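Local coordinates for PAC2 family protein (Streptomyces avermitilis, PDB 3MNF) that is of unknown function but belongs to the PAC2 family, whose name refers to a chaperone of proteasome assembly, at residues A[5-11]-A[113-119]; A[26-30]-A[86-90]; A[97-101]-A[158-164]; A[195-200]-A[212-216]. All coordinates share one frame; numbering follows the deposited sequence.

Contact 1. Residues A[5-11]-A[113-119]; sequences DPVMVAA and VELVVVL
V7 and L115 lie alongside each other and point the same way, V7 CG1 coming to 4.1 Å from L115 CD2. With CG1 anti to the backbone N (chi1 -180°), V7 sends this branch towards its partner strand, where it also meets V117 CG2. Two residues on, V9 CG1 crosses the L119 side chain at a slant and fits against its CG at 4.2 Å. A11 offers the ridge no more than a methyl beside L119. On the reverse face the selenomethionine M8 is the large bump. Its CB sits in the hollow between the two methyls of V113, 4.0 Å from V113 CG1, and its CG is near V116 CG1; A10 next to V118 makes a shallower step there. The two strands are parallel neighbours at the centre of a mixed sheet, their axes 4.7 Å apart and 20° off parallel; strand 82-91 flanks one and strand 175-183 the other. M8 and A10 each spend both N-H and C=O on this ladder, from M8 N to L115 O (3.0 Å) through A10 N to V117 O and L119 N to A10 O. An earlier rung, E114 N to P6 O at 3.0 Å, joins the loops leading into the strands. Helices 21-32 and 192-206 cover the face of A11, L115, V117 and L119: L119 packs on A22 and A25, V117 on L202 and L205. At the exposed end D5 lies against the aliphatic part of E114, with D5 OD2 4.1 Å from E114 OE2, a like-charged pair probably eased by solvent.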
# COMPACT_ATOMS: atom_id res chain seq x y z
N ASP A 5 27.39 1.59 -24.59
CA ASP A 5 26.08 1.68 -23.87
C ASP A 5 26.27 1.03 -22.50
O ASP A 5 27.13 0.14 -22.39
CB ASP A 5 24.97 0.98 -24.68
CG ASP A 5 24.64 1.72 -26.02
OD1 ASP A 5 25.48 1.75 -26.97
OD2 ASP A 5 23.52 2.28 -26.12
N PRO A 6 25.51 1.49 -21.46
CA PRO A 6 25.62 0.97 -20.07
C PRO A 6 25.00 -0.40 -19.89
O PRO A 6 23.91 -0.64 -20.38
CB PRO A 6 24.83 1.99 -19.23
CG PRO A 6 24.55 3.12 -20.11
CD PRO A 6 24.65 2.67 -21.54
N VAL A 7 25.68 -1.29 -19.18
CA VAL A 7 25.17 -2.64 -18.92
C VAL A 7 24.89 -2.83 -17.43
O VAL A 7 25.65 -2.36 -16.59
CB VAL A 7 26.17 -3.74 -19.38
CG1 VAL A 7 25.61 -5.13 -19.12
CG2 VAL A 7 26.49 -3.60 -20.84
N MSE A 8 23.80 -3.50 -17.12
CA MSE A 8 23.45 -3.81 -15.74
C MSE A 8 23.78 -5.26 -15.48
O MSE A 8 23.36 -6.15 -16.22
CB MSE A 8 21.96 -3.53 -15.49
CG MSE A 8 21.39 -4.06 -14.16
SE MSE A 8 19.48 -3.62 -13.92
CE MSE A 8 19.50 -1.68 -13.67
N VAL A 9 24.55 -5.52 -14.43
CA VAL A 9 24.88 -6.88 -14.05
C VAL A 9 24.31 -7.11 -12.67
O VAL A 9 24.69 -6.42 -11.74
CB VAL A 9 26.40 -7.12 -14.00
CG1 VAL A 9 26.70 -8.58 -13.69
CG2 VAL A 9 27.03 -6.73 -15.31
N ALA A 10 23.42 -8.07 -12.53
CA ALA A 10 22.76 -8.27 -11.25
C ALA A 10 22.99 -9.66 -10.70
O ALA A 10 23.24 -10.59 -11.45
CB ALA A 10 21.29 -8.00 -11.36
N ALA A 11 22.91 -9.79 -9.38
CA ALA A 11 23.03 -11.08 -8.72
C ALA A 11 22.30 -11.04 -7.40
O ALA A 11 22.31 -9.99 -6.73
CB ALA A 11 24.50 -11.45 -8.51
N VAL A 113 20.19 1.86 -19.58
CA VAL A 113 20.77 0.52 -19.72
C VAL A 113 20.31 -0.14 -21.01
O VAL A 113 19.12 -0.19 -21.30
CB VAL A 113 20.39 -0.38 -18.57
CG1 VAL A 113 20.72 -1.82 -18.93
CG2 VAL A 113 21.12 0.04 -17.34
N GLU A 114 21.26 -0.66 -21.79
CA GLU A 114 20.93 -1.30 -23.06
C GLU A 114 20.86 -2.82 -23.00
O GLU A 114 20.23 -3.43 -23.86
CB GLU A 114 21.86 -0.85 -24.19
CG GLU A 114 21.43 0.48 -24.84
CD GLU A 114 19.92 0.56 -25.20
OE1 GLU A 114 19.14 -0.36 -24.82
OE2 GLU A 114 19.53 1.56 -25.86
N LEU A 115 21.50 -3.40 -21.99
CA LEU A 115 21.51 -4.84 -21.78
C LEU A 115 21.58 -5.18 -20.29
O LEU A 115 22.36 -4.57 -19.54
CB LEU A 115 22.70 -5.43 -22.52
CG LEU A 115 23.21 -6.83 -22.17
CD1 LEU A 115 22.30 -7.93 -22.72
CD2 LEU A 115 24.60 -6.98 -22.69
N VAL A 116 20.77 -6.15 -19.87
CA VAL A 116 20.81 -6.65 -18.50
C VAL A 116 21.36 -8.09 -18.43
O VAL A 116 20.76 -9.02 -19.00
CB VAL A 116 19.41 -6.64 -17.85
CG1 VAL A 116 19.49 -7.12 -16.43
CG2 VAL A 116 18.83 -5.26 -17.88
N VAL A 117 22.49 -8.27 -17.75
CA VAL A 117 22.96 -9.64 -17.49
C VAL A 117 22.74 -10.03 -16.03
O VAL A 117 23.15 -9.31 -15.11
CB VAL A 117 24.44 -9.83 -17.83
CG1 VAL A 117 24.81 -11.31 -17.69
CG2 VAL A 117 24.77 -9.29 -19.24
N VAL A 118 22.11 -11.17 -15.81
CA VAL A 118 21.89 -11.64 -14.45
C VAL A 118 22.71 -12.90 -14.20
O VAL A 118 22.76 -13.79 -15.04
CB VAL A 118 20.40 -11.92 -14.16
CG1 VAL A 118 20.17 -12.06 -12.65
CG2 VAL A 118 19.51 -10.83 -14.78
N LEU A 119 23.35 -12.99 -13.04
CA LEU A 119 24.20 -14.13 -12.77
C LEU A 119 23.56 -15.04 -11.75
O LEU A 119 22.95 -14.57 -10.81
CB LEU A 119 25.56 -13.65 -12.27
CG LEU A 119 26.37 -12.68 -13.12
CD1 LEU A 119 27.76 -12.49 -12.54
CD2 LEU A 119 26.47 -13.15 -14.56

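Contact 2. Residues A[26-30]-A[86-90]; sequences VAHLD and VLVRG
V26 and L87 make the apolar part of this contact together with L29. CG1 of V26, anti to its backbone N (chi1 -174°), reaches across to the strand and lodges between two side chains, 3.9 Å from L87 CB and 3.6 Å from R89 CG; V26 runs antiparallel alongside the side chains of L87 and R89. L87 extends toward the helix, its CD1 3.8 Å from L29 CB, and there the two leucines are at about a right angle. The same methyl also rests against the backbone of D30. Helix 21-32 thus covers strand 82-91, the axes of the short segments 8.8 Å apart and 132° from parallel, as one of the helices laid over the mixed sheet of this alpha/beta domain. The polar contact lies at the more open end, between D30 and R89. R89, its chain bent at chi3 (57°), brings one guanidinium face over A27, whose CB is 3.8 Å from R89 NH2. D30 approaches the edge instead: D30 OD2 and R89 NH1 form a salt bridge at 3.4 Å with a weak hydrogen bond, carboxylate and guanidinium planes strongly inclined to each other. D30 OD1 is hydrogen-bonded to S73 OG on strand 70-78, the next strand of the sheet.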
# COMPACT_ATOMS: atom_id res chain seq x y z
N VAL A 26 29.55 -10.51 -8.42
CA VAL A 26 29.23 -9.10 -8.51
C VAL A 26 29.95 -8.31 -7.40
O VAL A 26 30.38 -7.19 -7.62
CB VAL A 26 27.70 -8.83 -8.53
CG1 VAL A 26 27.41 -7.38 -8.76
CG2 VAL A 26 27.05 -9.65 -9.61
N ALA A 27 30.08 -8.91 -6.22
CA ALA A 27 30.79 -8.26 -5.14
C ALA A 27 32.21 -7.92 -5.65
O ALA A 27 32.71 -6.79 -5.46
CB ALA A 27 30.84 -9.16 -3.94
N HIS A 28 32.81 -8.89 -6.32
CA HIS A 28 34.14 -8.79 -6.88
C HIS A 28 34.26 -7.63 -7.88
O HIS A 28 35.22 -6.87 -7.86
CB HIS A 28 34.51 -10.11 -7.54
CG HIS A 28 35.90 -10.13 -8.10
ND1 HIS A 28 36.98 -10.57 -7.38
CD2 HIS A 28 36.37 -9.77 -9.31
CE1 HIS A 28 38.07 -10.47 -8.12
NE2 HIS A 28 37.73 -9.99 -9.30
N LEU A 29 33.27 -7.50 -8.75
CA LEU A 29 33.25 -6.38 -9.66
C LEU A 29 33.16 -5.07 -8.89
O LEU A 29 33.85 -4.12 -9.20
CB LEU A 29 32.09 -6.50 -10.63
CG LEU A 29 32.09 -7.76 -11.49
CD1 LEU A 29 30.92 -7.76 -12.44
CD2 LEU A 29 33.39 -7.89 -12.26
N ASP A 30 32.32 -5.04 -7.85
CA ASP A 30 32.10 -3.82 -7.10
C ASP A 30 33.36 -3.40 -6.37
O ASP A 30 33.71 -2.22 -6.34
CB ASP A 30 30.94 -3.96 -6.12
CG ASP A 30 30.39 -2.62 -5.68
OD1 ASP A 30 30.25 -1.72 -6.54
OD2 ASP A 30 30.09 -2.44 -4.48
N VAL A 86 26.33 -0.95 -14.30
CA VAL A 86 25.43 -0.73 -13.20
C VAL A 86 25.33 -2.06 -12.49
O VAL A 86 24.83 -3.04 -13.06
CB VAL A 86 24.04 -0.29 -13.70
CG1 VAL A 86 23.05 -0.24 -12.57
CG2 VAL A 86 24.12 1.07 -14.39
N LEU A 87 25.82 -2.13 -11.26
CA LEU A 87 25.81 -3.40 -10.54
C LEU A 87 24.63 -3.45 -9.59
O LEU A 87 24.29 -2.44 -8.94
CB LEU A 87 27.13 -3.62 -9.79
CG LEU A 87 28.36 -3.54 -10.68
CD1 LEU A 87 29.62 -3.68 -9.87
CD2 LEU A 87 28.31 -4.60 -11.74
N VAL A 88 23.98 -4.61 -9.52
CA VAL A 88 22.86 -4.79 -8.64
C VAL A 88 23.16 -5.94 -7.72
O VAL A 88 23.27 -7.06 -8.17
CB VAL A 88 21.59 -5.07 -9.42
CG1 VAL A 88 20.41 -5.34 -8.48
CG2 VAL A 88 21.28 -3.89 -10.34
N ARG A 89 23.30 -5.65 -6.43
CA ARG A 89 23.63 -6.66 -5.44
C ARG A 89 22.50 -6.82 -4.45
O ARG A 89 22.28 -5.95 -3.59
CB ARG A 89 24.90 -6.26 -4.71
CG ARG A 89 26.11 -6.28 -5.62
CD ARG A 89 27.36 -5.83 -4.93
NE ARG A 89 27.63 -6.66 -3.76
CZ ARG A 89 28.39 -6.28 -2.74
NH1 ARG A 89 28.96 -5.09 -2.74
NH2 ARG A 89 28.57 -7.11 -1.72
N GLY A 90 21.77 -7.92 -4.57
CA GLY A 90 20.59 -8.07 -3.76
C GLY A 90 20.46 -9.39 -3.06
O GLY A 90 21.19 -10.34 -3.34

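Contact 3. Residues A[97-101]-A[158-164]; sequences WRSFC and TGIVGIL
The W97 indole carries I160 CD1 over one face, 4.1 Å from the centroid of the five-membered ring, a CH-pi contact displaced towards the rim. At the ring edge, near its plane, lies I163 CG1, 3.6 Å from W97 CE3, the two side chains crossing at about a right angle; T158 O is a more distant neighbour of the same edge. The F100 ring meets I160 CG1 at 3.9 Å from its CE2, and Y46 adds an edge-to-face ring to F100. I160 thus touches both aromatics, CD1 on W97 and CG1 on F100. Its CG1 is anti to the backbone N (chi1 -164°), which carries the CD1 end across to helix 97-111 although its CB leaves the backbone to one side of that helix. C101 fills the next position along: its SG is 3.7 Å from I160 CD1 and 3.9 Å from both I163 CG2 and L164 CB, so one sulfur touches three aliphatic side chains of the partner. The axes of the short segments 97-101 and 160-164 cross at -61°, and both helices lie on the face of the sheet that carries V118. G159 stands at the N-cap of helix 160-171, and I160 N is bonded to E92 OE2. A second subunit also packs against this joint: F49 of that subunit meets W97, and R53 of that subunit donates to T158 O. No hydrogen bond joins the two segments. The joint is therefore held by dispersion and aromatic contact, while W97 NE1 finds its partner in P93 O of the surrounding chain.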
# COMPACT_ATOMS: atom_id res chain seq x y z
N TRP A 97 7.51 -9.52 -6.08
CA TRP A 97 8.52 -9.65 -7.14
C TRP A 97 8.24 -8.81 -8.39
O TRP A 97 9.18 -8.32 -9.00
CB TRP A 97 8.68 -11.10 -7.55
CG TRP A 97 9.30 -11.96 -6.51
CD1 TRP A 97 9.57 -11.63 -5.20
CD2 TRP A 97 9.68 -13.32 -6.66
NE1 TRP A 97 10.10 -12.71 -4.55
CE2 TRP A 97 10.18 -13.76 -5.42
CE3 TRP A 97 9.65 -14.21 -7.74
CZ2 TRP A 97 10.67 -15.05 -5.24
CZ3 TRP A 97 10.11 -15.49 -7.55
CH2 TRP A 97 10.61 -15.90 -6.31
N ARG A 98 6.97 -8.68 -8.78
CA ARG A 98 6.62 -7.88 -9.94
C ARG A 98 7.00 -6.40 -9.76
O ARG A 98 7.50 -5.77 -10.69
CB ARG A 98 5.16 -8.06 -10.33
CG ARG A 98 4.63 -7.01 -11.32
CD ARG A 98 3.26 -7.34 -11.89
NE ARG A 98 2.19 -7.69 -10.93
CZ ARG A 98 1.51 -6.82 -10.17
NH1 ARG A 98 1.79 -5.52 -10.18
NH2 ARG A 98 0.54 -7.26 -9.39
N SER A 99 6.81 -5.86 -8.56
CA SER A 99 7.17 -4.49 -8.26
C SER A 99 8.67 -4.38 -8.14
O SER A 99 9.26 -3.43 -8.64
CB SER A 99 6.57 -4.07 -6.94
OG SER A 99 5.24 -4.58 -6.84
N PHE A 100 9.28 -5.36 -7.49
CA PHE A 100 10.71 -5.38 -7.32
C PHE A 100 11.37 -5.22 -8.67
O PHE A 100 12.26 -4.38 -8.85
CB PHE A 100 11.06 -6.73 -6.74
CG PHE A 100 12.50 -6.90 -6.40
CD1 PHE A 100 12.98 -6.49 -5.16
CD2 PHE A 100 13.37 -7.55 -7.28
CE1 PHE A 100 14.31 -6.70 -4.81
CE2 PHE A 100 14.72 -7.76 -6.95
CZ PHE A 100 15.19 -7.34 -5.72
N CYS A 101 10.90 -6.02 -9.62
CA CYS A 101 11.48 -6.05 -10.94
C CYS A 101 11.22 -4.79 -11.70
O CYS A 101 12.10 -4.32 -12.41
CB CYS A 101 10.96 -7.24 -11.71
SG CYS A 101 11.75 -8.72 -11.12
N THR A 158 10.93 -21.31 -10.52
CA THR A 158 11.90 -20.31 -10.92
C THR A 158 12.16 -19.38 -9.76
O THR A 158 11.50 -19.46 -8.75
CB THR A 158 11.40 -19.55 -12.17
OG1 THR A 158 12.49 -18.87 -12.79
CG2 THR A 158 10.29 -18.56 -11.84
N GLY A 159 13.14 -18.49 -9.89
CA GLY A 159 13.41 -17.52 -8.84
C GLY A 159 13.35 -16.10 -9.35
O GLY A 159 12.81 -15.85 -10.43
N ILE A 160 13.89 -15.17 -8.58
CA ILE A 160 13.85 -13.77 -8.97
C ILE A 160 14.71 -13.52 -10.21
O ILE A 160 14.44 -12.57 -10.96
CB ILE A 160 14.26 -12.81 -7.82
CG1 ILE A 160 13.83 -11.38 -8.12
CG2 ILE A 160 15.77 -12.82 -7.60
CD1 ILE A 160 12.38 -11.21 -8.45
N VAL A 161 15.74 -14.35 -10.42
CA VAL A 161 16.61 -14.23 -11.60
C VAL A 161 15.75 -14.54 -12.80
O VAL A 161 15.68 -13.76 -13.74
CB VAL A 161 17.80 -15.23 -11.57
CG1 VAL A 161 18.49 -15.30 -12.92
CG2 VAL A 161 18.79 -14.87 -10.49
N GLY A 162 15.06 -15.68 -12.76
CA GLY A 162 14.17 -16.07 -13.85
C GLY A 162 13.14 -14.99 -14.11
O GLY A 162 12.96 -14.55 -15.25
N ILE A 163 12.48 -14.55 -13.04
CA ILE A 163 11.45 -13.52 -13.14
C ILE A 163 12.00 -12.23 -13.73
O ILE A 163 11.38 -11.66 -14.61
CB ILE A 163 10.77 -13.26 -11.78
CG1 ILE A 163 9.95 -14.49 -11.34
CG2 ILE A 163 9.87 -12.05 -11.83
CD1 ILE A 163 9.08 -15.10 -12.41
N LEU A 164 13.16 -11.80 -13.26
CA LEU A 164 13.73 -10.53 -13.70
C LEU A 164 14.09 -10.59 -15.17
O LEU A 164 13.77 -9.68 -15.94
CB LEU A 164 14.97 -10.15 -12.86
CG LEU A 164 15.72 -8.91 -13.37
CD1 LEU A 164 14.87 -7.64 -13.39
CD2 LEU A 164 17.02 -8.70 -12.60

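Contact 4. Residues A[195-200]-A[212-216]; sequences TLALLN and LGELP
L196 and L212 meet across two quite different backbones. Segment 195-200 is regular helix, with L199 N bonded to T195 O and N200 N to L196 O, whereas 212-216 is a tight reversal that runs into helix 215-226. The reversal is a type II' beta turn from L212 to L215, closed by L215 N to L212 O at 3.0 Å; G213, with phi 43° and psi -127°, occupies its first corner, a conformation that glycine adopts readily. The alpha carbons of L196 and L215 come within 6.8 Å. Both segments belong to the C-terminal part of the PAC2 domain, where the chain leaves helix 192-206, makes the turn and starts helix 215-226, so that the contact is a local one between helices consecutive in the chain. L196 does most of the touching. Its CG lies anti to the backbone N (chi1 -173°), which brings it towards segment 212-216, where the branches part: CD1 is 3.5 Å from L212 CD2, where the leucines cross at about a right angle, and CD2 is 3.9 Å from P216 CA. L212 CD2 is also approached by L199 CB at 4.4 Å and by N200 OD1 at 4.2 Å, so this methyl sits against three residues of the helix. L199 CD1 meets L215 CD1 at 4.0 Å, again nearly crosswise. T195 CG2 touches L215 CD1 at 4.2 Å; its hydroxyl turns elsewhere, hydrogen-bonded to T24 OG1 and A21 O at the start of helix 21-32 and to N191 O just ahead of its own helix.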
# COMPACT_ATOMS: atom_id res chain seq x y z
N THR A 195 32.67 -18.87 -9.21
CA THR A 195 32.64 -17.42 -9.34
C THR A 195 33.45 -17.07 -10.57
O THR A 195 33.01 -16.29 -11.43
CB THR A 195 33.20 -16.75 -8.09
OG1 THR A 195 32.39 -17.09 -6.96
CG2 THR A 195 33.22 -15.24 -8.25
N LEU A 196 34.63 -17.69 -10.67
CA LEU A 196 35.54 -17.43 -11.75
C LEU A 196 34.93 -17.84 -13.08
O LEU A 196 35.14 -17.15 -14.09
CB LEU A 196 36.86 -18.15 -11.51
CG LEU A 196 38.01 -17.87 -12.47
CD1 LEU A 196 38.20 -16.37 -12.66
CD2 LEU A 196 39.31 -18.57 -11.99
N ALA A 197 34.18 -18.93 -13.09
CA ALA A 197 33.57 -19.42 -14.31
C ALA A 197 32.57 -18.40 -14.85
O ALA A 197 32.52 -18.15 -16.06
CB ALA A 197 32.93 -20.76 -14.08
N LEU A 198 31.81 -17.79 -13.94
CA LEU A 198 30.83 -16.76 -14.28
C LEU A 198 31.54 -15.54 -14.85
O LEU A 198 31.19 -15.06 -15.93
CB LEU A 198 29.99 -16.34 -13.07
CG LEU A 198 28.91 -17.30 -12.55
CD1 LEU A 198 28.33 -16.74 -11.29
CD2 LEU A 198 27.80 -17.59 -13.54
N LEU A 199 32.55 -15.06 -14.12
CA LEU A 199 33.30 -13.88 -14.53
C LEU A 199 33.94 -14.03 -15.90
O LEU A 199 33.85 -13.11 -16.71
CB LEU A 199 34.33 -13.50 -13.48
CG LEU A 199 33.73 -12.79 -12.27
CD1 LEU A 199 34.83 -12.22 -11.40
CD2 LEU A 199 32.77 -11.71 -12.70
N ASN A 200 34.55 -15.18 -16.17
CA ASN A 200 35.07 -15.45 -17.51
C ASN A 200 34.00 -15.34 -18.60
O ASN A 200 34.25 -14.76 -19.66
CB ASN A 200 35.76 -16.81 -17.56
CG ASN A 200 37.04 -16.85 -16.73
OD1 ASN A 200 37.81 -15.88 -16.72
ND2 ASN A 200 37.28 -17.97 -16.04
N LEU A 212 40.72 -10.18 -12.02
CA LEU A 212 40.33 -11.35 -11.25
C LEU A 212 41.01 -11.43 -9.88
O LEU A 212 40.74 -12.36 -9.11
CB LEU A 212 40.61 -12.63 -12.04
CG LEU A 212 40.18 -12.68 -13.51
CD1 LEU A 212 41.13 -13.57 -14.33
CD2 LEU A 212 38.73 -13.10 -13.67
N GLY A 213 41.87 -10.46 -9.58
CA GLY A 213 42.56 -10.40 -8.29
C GLY A 213 43.07 -11.74 -7.81
O GLY A 213 43.75 -12.46 -8.55
N GLU A 214 42.71 -12.10 -6.58
CA GLU A 214 43.22 -13.32 -5.94
C GLU A 214 42.43 -14.59 -6.33
O GLU A 214 42.83 -15.71 -5.96
CB GLU A 214 43.32 -13.18 -4.40
CG GLU A 214 43.88 -11.86 -3.84
CD GLU A 214 45.08 -11.32 -4.62
OE1 GLU A 214 46.21 -11.82 -4.43
OE2 GLU A 214 44.89 -10.38 -5.41
N LEU A 215 41.33 -14.41 -7.07
CA LEU A 215 40.45 -15.53 -7.46
C LEU A 215 41.08 -16.75 -8.16
O LEU A 215 40.81 -17.88 -7.75
CB LEU A 215 39.29 -15.03 -8.31
CG LEU A 215 38.01 -14.59 -7.62
CD1 LEU A 215 37.17 -13.80 -8.61
CD2 LEU A 215 37.24 -15.77 -7.07
N PRO A 216 41.90 -16.53 -9.21
CA PRO A 216 42.49 -17.72 -9.85
C PRO A 216 43.30 -18.61 -8.89
O PRO A 216 43.24 -19.84 -8.99
CB PRO A 216 43.38 -17.11 -10.94
CG PRO A 216 42.74 -15.80 -11.25
CD PRO A 216 42.28 -15.30 -9.92

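Contact 1 lies at the middle of the sheet; contact 2 adds the neighbouring strand and a helix on one face, while the helices of contact 3 lie on the other. Contact 2 is joined to contact 1 by backbone pairing, V7 O to V86 N at 2.8 Å, and by A11 packing on V26; their centres are 10 Å apart. Contact 3 reaches contact 1 through V161 and L164 on V118, with centres 15 Å apart. Contact 4 continues the helical layer of contact 2: H28 ND1 is 3.5 Å from L215 CD1, and H28 CD2 is near L199 CD1. Contacts 3 and 4 lie about 26 Å apart between centres, on opposite sides of the chain's centre. Contact 3 alone meets the second subunit.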